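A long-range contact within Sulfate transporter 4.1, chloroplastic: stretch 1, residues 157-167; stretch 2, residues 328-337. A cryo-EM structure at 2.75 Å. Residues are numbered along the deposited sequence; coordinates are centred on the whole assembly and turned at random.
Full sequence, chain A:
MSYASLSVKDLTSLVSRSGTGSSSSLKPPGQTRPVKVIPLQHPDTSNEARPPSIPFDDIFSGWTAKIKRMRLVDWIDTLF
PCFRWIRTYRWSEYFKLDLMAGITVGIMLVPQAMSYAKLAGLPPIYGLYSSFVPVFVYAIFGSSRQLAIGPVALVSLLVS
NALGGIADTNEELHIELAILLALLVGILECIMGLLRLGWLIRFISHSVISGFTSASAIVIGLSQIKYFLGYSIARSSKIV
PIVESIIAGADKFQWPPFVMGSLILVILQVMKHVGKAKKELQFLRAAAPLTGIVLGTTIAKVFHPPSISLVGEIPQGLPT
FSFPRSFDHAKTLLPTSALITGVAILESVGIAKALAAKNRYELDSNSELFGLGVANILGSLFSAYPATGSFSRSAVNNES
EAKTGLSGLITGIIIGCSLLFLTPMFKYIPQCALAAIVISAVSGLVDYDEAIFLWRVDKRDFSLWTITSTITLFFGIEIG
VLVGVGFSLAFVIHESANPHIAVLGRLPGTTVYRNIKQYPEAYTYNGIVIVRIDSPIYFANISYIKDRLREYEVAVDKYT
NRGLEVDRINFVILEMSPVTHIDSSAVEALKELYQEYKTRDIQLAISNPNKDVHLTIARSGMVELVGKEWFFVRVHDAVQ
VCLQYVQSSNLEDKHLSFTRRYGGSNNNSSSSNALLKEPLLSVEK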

ATOM      1  N   LEU A 157     -26.180  -0.651   5.659  1.00 49.56           N
ATOM      2  CA  LEU A 157     -25.536  -0.178   6.879  1.00 49.56           C
ATOM      3  C   LEU A 157     -24.586   0.979   6.598  1.00 49.56           C
ATOM      4  O   LEU A 157     -24.555   1.960   7.346  1.00 49.56           O
ATOM      5  CB  LEU A 157     -24.789  -1.324   7.555  1.00 49.56           C
ATOM      6  CG  LEU A 157     -23.882  -0.927   8.716  1.00 49.56           C
ATOM      7  CD1 LEU A 157     -24.699  -0.449   9.899  1.00 49.56           C
ATOM      8  CD2 LEU A 157     -23.003  -2.095   9.107  1.00 49.56           C
ATOM      9  N   LEU A 158     -23.797   0.879   5.527  1.00 51.84           N
ATOM     10  CA  LEU A 158     -22.869   1.958   5.191  1.00 51.84           C
ATOM     11  C   LEU A 158     -23.615   3.231   4.804  1.00 51.84           C
ATOM     12  O   LEU A 158     -23.210   4.339   5.182  1.00 51.84           O
ATOM     13  CB  LEU A 158     -21.941   1.519   4.062  1.00 51.84           C
ATOM     14  CG  LEU A 158     -21.058   0.313   4.372  1.00 51.84           C
ATOM     15  CD1 LEU A 158     -20.258  -0.086   3.149  1.00 51.84           C
ATOM     16  CD2 LEU A 158     -20.146   0.613   5.538  1.00 51.84           C
ATOM     17  N   VAL A 159     -24.700   3.092   4.042  1.00 51.63           N
ATOM     18  CA  VAL A 159     -25.514   4.245   3.671  1.00 51.63           C
ATOM     19  C   VAL A 159     -26.093   4.902   4.914  1.00 51.63           C
ATOM     20  O   VAL A 159     -26.074   6.131   5.050  1.00 51.63           O
ATOM     21  CB  VAL A 159     -26.618   3.821   2.687  1.00 51.63           C
ATOM     22  CG1 VAL A 159     -27.702   4.873   2.618  1.00 51.63           C
ATOM     23  CG2 VAL A 159     -26.030   3.570   1.313  1.00 51.63           C
ATOM     24  N   SER A 160     -26.611   4.096   5.842  1.00 57.91           N
ATOM     25  CA  SER A 160     -27.131   4.645   7.088  1.00 57.91           C
ATOM     26  C   SER A 160     -26.038   5.355   7.870  1.00 57.91           C
ATOM     27  O   SER A 160     -26.271   6.427   8.439  1.00 57.91           O
ATOM     28  CB  SER A 160     -27.750   3.531   7.931  1.00 57.91           C
ATOM     29  OG  SER A 160     -28.056   3.998   9.231  1.00 57.91           O
ATOM     30  N   ASN A 161     -24.841   4.771   7.907  1.00 60.34           N
ATOM     31  CA  ASN A 161     -23.727   5.384   8.620  1.00 60.34           C
ATOM     32  C   ASN A 161     -23.415   6.765   8.054  1.00 60.34           C
ATOM     33  O   ASN A 161     -23.324   7.750   8.797  1.00 60.34           O
ATOM     34  CB  ASN A 161     -22.505   4.472   8.542  1.00 60.34           C
ATOM     35  CG  ASN A 161     -21.412   4.879   9.495  1.00 60.34           C
ATOM     36  OD1 ASN A 161     -20.265   5.076   9.096  1.00 60.34           O
ATOM     37  ND2 ASN A 161     -21.759   5.007  10.768  1.00 60.34           N
ATOM     38  N   ALA A 162     -23.287   6.857   6.729  1.00 61.73           N
ATOM     39  CA  ALA A 162     -22.970   8.140   6.105  1.00 61.73           C
ATOM     40  C   ALA A 162     -24.084   9.160   6.327  1.00 61.73           C
ATOM     41  O   ALA A 162     -23.823  10.312   6.703  1.00 61.73           O
ATOM     42  CB  ALA A 162     -22.707   7.944   4.612  1.00 61.73           C
ATOM     43  N   LEU A 163     -25.337   8.754   6.113  1.00 67.69           N
ATOM     44  CA  LEU A 163     -26.441   9.698   6.249  1.00 67.69           C
ATOM     45  C   LEU A 163     -26.554  10.212   7.677  1.00 67.69           C
ATOM     46  O   LEU A 163     -26.723  11.415   7.897  1.00 67.69           O
ATOM     47  CB  LEU A 163     -27.758   9.057   5.818  1.00 67.69           C
ATOM     48  CG  LEU A 163     -27.870   8.565   4.376  1.00 67.69           C
ATOM     49  CD1 LEU A 163     -29.331   8.466   3.966  1.00 67.69           C
ATOM     50  CD2 LEU A 163     -27.079   9.441   3.424  1.00 67.69           C
ATOM     51  N   GLY A 164     -26.460   9.316   8.662  1.00 71.05           N
ATOM     52  CA  GLY A 164     -26.501   9.749  10.046  1.00 71.05           C
ATOM     53  C   GLY A 164     -25.331  10.631  10.418  1.00 71.05           C
ATOM     54  O   GLY A 164     -25.474  11.544  11.236  1.00 71.05           O
ATOM     55  N   GLY A 165     -24.159  10.375   9.832  1.00 73.92           N
ATOM     56  CA  GLY A 165     -23.049  11.288  10.021  1.00 73.92           C
ATOM     57  C   GLY A 165     -23.269  12.648   9.397  1.00 73.92           C
ATOM     58  O   GLY A 165     -22.646  13.623   9.827  1.00 73.92           O
ATOM     59  N   ILE A 166     -24.144  12.737   8.396  1.00 75.93           N
ATOM     60  CA  ILE A 166     -24.436  14.027   7.776  1.00 75.93           C
ATOM     61  C   ILE A 166     -25.752  14.601   8.293  1.00 75.93           C
ATOM     62  O   ILE A 166     -25.773  15.681   8.893  1.00 75.93           O
ATOM     63  CB  ILE A 166     -24.454  13.913   6.242  1.00 75.93           C
ATOM     64  CG1 ILE A 166     -23.067  13.525   5.729  1.00 75.93           C
ATOM     65  CG2 ILE A 166     -24.903  15.221   5.622  1.00 75.93           C
ATOM     66  CD1 ILE A 166     -23.001  13.372   4.235  1.00 75.93           C
ATOM     67  N   ALA A 167     -26.854  13.890   8.068  1.00 83.51           N
ATOM     68  CA  ALA A 167     -28.187  14.377   8.406  1.00 83.51           C
ATOM     69  C   ALA A 167     -28.736  13.621   9.609  1.00 83.51           C
ATOM     70  O   ALA A 167     -28.570  12.403   9.717  1.00 83.51           O
ATOM     71  CB  ALA A 167     -29.142  14.230   7.219  1.00 83.51           C
TER
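Stretch 2 328-337: DHAKTLLPTS

Stretch 2 lies on stretch 1 as a helix against a helix, running in roughly the opposite direction and held by a small, mostly apolar side-chain contact with no hydrogen bond between the two. The partners are far apart in sequence: no two touching residues are separated by fewer than 163 positions. Residues 157-166 of stretch 1 form the end of a helix that begins earlier in the chain, and Ala167 is the first residue to leave helical phi/psi. Stretch 2 opens in 3-10 conformation at Asp328 and His329 and passes into a helix that continues beyond the stretch. That helix is kinked: the backbone N atoms of Pro335 and Thr336 make no bond to the preceding turn, and the proline nitrogen has no hydrogen to give. Past the kink the turn is secured twice at Leu333 O, which accepts from Ser337 N at 2.8 Å and from the side chain of the same residue, Ser337 OG, at 2.6 Å.

The N-to-C directions of the two helices make an angle of 150°, with a signed crossing angle of 150°, and the axes approach to 10.4 Å. Because the two helices run in roughly opposite senses, residues that ascend in one stretch meet residues that descend in the other. Ala162 CA lies 6.7 Å from Thr336 CA, whereas Ile166 CA lies 8.4 Å from Thr332 CA, so the backbones are closer at the first pair than at the second. On stretch 1 the side chains directed toward stretch 2 are those of Leu158, Ala162 and Ile166, spaced four residues apart and hence along one side of the helix.

At the closer pair, Ala162 CB is 3.4 Å from Thr336 OG1, a packing contact. Thr336 also reaches the preceding turn of stretch 1, where its CG2 lies 4.2 Å from the backbone Leu158 O. Ile166 covers the wider gap with a longer side chain, in the m, t rotamer, and has more of its surface covered than any other residue in the contact. Its CD1 packs 3.6 Å from Thr332 CG2 and 3.7 Å from Leu333 CD2, while its CG2 sits 4.0 Å from His329 ND1, approaching the imidazole ring obliquely. Leu333 links the two parts of the contact. Its CA-to-CB bond points sideways, but the end of the side chain, also m, t, comes nearer, so that Leu333 CD2 touches Ile166 and lies 4.4 Å from Ala162 CB.

The intervening residues take little part. Ser160, Gly164 and Gly165 of stretch 1 are out of reach of stretch 2, as Ala330, Lys331, Leu334 and Pro335 of stretch 2 are of stretch 1. In total the two stretches bury 287 Å², both sides summed, a modest area that rests on a few side chains.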

ATOM      1  N   ASP A 328     -24.287  19.658  -3.365  1.00 74.53           N
ATOM      2  CA  ASP A 328     -23.471  20.446  -2.448  1.00 74.53           C
ATOM      3  C   ASP A 328     -22.773  19.573  -1.414  1.00 74.53           C
ATOM      4  O   ASP A 328     -21.691  19.929  -0.931  1.00 74.53           O
ATOM      5  CB  ASP A 328     -24.337  21.497  -1.756  1.00 74.53           C
ATOM      6  CG  ASP A 328     -24.815  22.578  -2.710  1.00 74.53           C
ATOM      7  OD1 ASP A 328     -24.098  22.859  -3.695  1.00 74.53           O
ATOM      8  OD2 ASP A 328     -25.905  23.144  -2.474  1.00 74.53           O
ATOM      9  N   HIS A 329     -23.366  18.435  -1.063  1.00 69.06           N
ATOM     10  CA  HIS A 329     -22.761  17.500  -0.125  1.00 69.06           C
ATOM     11  C   HIS A 329     -21.928  16.435  -0.814  1.00 69.06           C
ATOM     12  O   HIS A 329     -21.408  15.542  -0.139  1.00 69.06           O
ATOM     13  CB  HIS A 329     -23.840  16.822   0.724  1.00 69.06           C
ATOM     14  CG  HIS A 329     -24.634  17.764   1.572  1.00 69.06           C
ATOM     15  ND1 HIS A 329     -24.282  18.081   2.865  1.00 69.06           N
ATOM     16  CD2 HIS A 329     -25.776  18.441   1.316  1.00 69.06           C
ATOM     17  CE1 HIS A 329     -25.167  18.924   3.367  1.00 69.06           C
ATOM     18  NE2 HIS A 329     -26.085  19.157   2.446  1.00 69.06           N
ATOM     19  N   ALA A 330     -21.787  16.513  -2.138  1.00 64.64           N
ATOM     20  CA  ALA A 330     -21.137  15.437  -2.878  1.00 64.64           C
ATOM     21  C   ALA A 330     -19.724  15.185  -2.376  1.00 64.64           C
ATOM     22  O   ALA A 330     -19.314  14.029  -2.236  1.00 64.64           O
ATOM     23  CB  ALA A 330     -21.130  15.756  -4.372  1.00 64.64           C
ATOM     24  N   LYS A 331     -18.966  16.246  -2.088  1.00 69.98           N
ATOM     25  CA  LYS A 331     -17.592  16.061  -1.626  1.00 69.98           C
ATOM     26  C   LYS A 331     -17.534  15.335  -0.288  1.00 69.98           C
ATOM     27  O   LYS A 331     -16.542  14.660   0.010  1.00 69.98           O
ATOM     28  CB  LYS A 331     -16.873  17.406  -1.534  1.00 69.98           C
ATOM     29  CG  LYS A 331     -16.691  18.101  -2.874  1.00 69.98           C
ATOM     30  CD  LYS A 331     -16.053  19.473  -2.718  1.00 69.98           C
ATOM     31  CE  LYS A 331     -15.960  20.202  -4.051  1.00 69.98           C
ATOM     32  NZ  LYS A 331     -15.388  21.571  -3.899  1.00 69.98           N
ATOM     33  N   THR A 332     -18.578  15.459   0.528  1.00 68.91           N
ATOM     34  CA  THR A 332     -18.612  14.733   1.790  1.00 68.91           C
ATOM     35  C   THR A 332     -18.815  13.239   1.567  1.00 68.91           C
ATOM     36  O   THR A 332     -18.456  12.429   2.429  1.00 68.91           O
ATOM     37  CB  THR A 332     -19.723  15.301   2.673  1.00 68.91           C
ATOM     38  OG1 THR A 332     -19.598  16.726   2.721  1.00 68.91           O
ATOM     39  CG2 THR A 332     -19.632  14.752   4.089  1.00 68.91           C
ATOM     40  N   LEU A 333     -19.383  12.856   0.423  1.00 60.42           N
ATOM     41  CA  LEU A 333     -19.791  11.481   0.179  1.00 60.42           C
ATOM     42  C   LEU A 333     -18.769  10.658  -0.598  1.00 60.42           C
ATOM     43  O   LEU A 333     -18.990   9.461  -0.788  1.00 60.42           O
ATOM     44  CB  LEU A 333     -21.131  11.456  -0.556  1.00 60.42           C
ATOM     45  CG  LEU A 333     -22.285  11.956   0.310  1.00 60.42           C
ATOM     46  CD1 LEU A 333     -23.545  12.154  -0.512  1.00 60.42           C
ATOM     47  CD2 LEU A 333     -22.528  11.015   1.473  1.00 60.42           C
ATOM     48  N   LEU A 334     -17.670  11.255  -1.059  1.00 58.68           N
ATOM     49  CA  LEU A 334     -16.626  10.454  -1.697  1.00 58.68           C
ATOM     50  C   LEU A 334     -16.062   9.375  -0.778  1.00 58.68           C
ATOM     51  O   LEU A 334     -15.895   8.234  -1.243  1.00 58.68           O
ATOM     52  CB  LEU A 334     -15.510  11.361  -2.232  1.00 58.68           C
ATOM     53  CG  LEU A 334     -15.665  12.040  -3.601  1.00 58.68           C
ATOM     54  CD1 LEU A 334     -15.735  11.014  -4.714  1.00 58.68           C
ATOM     55  CD2 LEU A 334     -16.850  12.965  -3.673  1.00 58.68           C
ATOM     56  N   PRO A 335     -15.736   9.640   0.496  1.00 60.65           N
ATOM     57  CA  PRO A 335     -15.193   8.554   1.330  1.00 60.65           C
ATOM     58  C   PRO A 335     -16.133   7.368   1.470  1.00 60.65           C
ATOM     59  O   PRO A 335     -15.663   6.229   1.569  1.00 60.65           O
ATOM     60  CB  PRO A 335     -14.931   9.242   2.679  1.00 60.65           C
ATOM     61  CG  PRO A 335     -15.753  10.483   2.651  1.00 60.65           C
ATOM     62  CD  PRO A 335     -15.747  10.917   1.227  1.00 60.65           C
ATOM     63  N   THR A 336     -17.448   7.599   1.493  1.00 56.56           N
ATOM     64  CA  THR A 336     -18.389   6.483   1.519  1.00 56.56           C
ATOM     65  C   THR A 336     -18.562   5.872   0.132  1.00 56.56           C
ATOM     66  O   THR A 336     -18.556   4.645  -0.015  1.00 56.56           O
ATOM     67  CB  THR A 336     -19.736   6.941   2.076  1.00 56.56           C
ATOM     68  OG1 THR A 336     -19.563   7.397   3.423  1.00 56.56           O
ATOM     69  CG2 THR A 336     -20.722   5.793   2.070  1.00 56.56           C
ATOM     70  N   SER A 337     -18.686   6.716  -0.898  1.00 53.55           N
ATOM     71  CA  SER A 337     -18.885   6.222  -2.258  1.00 53.55           C
ATOM     72  C   SER A 337     -17.762   5.289  -2.681  1.00 53.55           C
ATOM     73  O   SER A 337     -18.000   4.293  -3.371  1.00 53.55           O
ATOM     74  CB  SER A 337     -18.990   7.390  -3.234  1.00 53.55           C
ATOM     75  OG  SER A 337     -20.031   8.269  -2.864  1.00 53.55           O
TER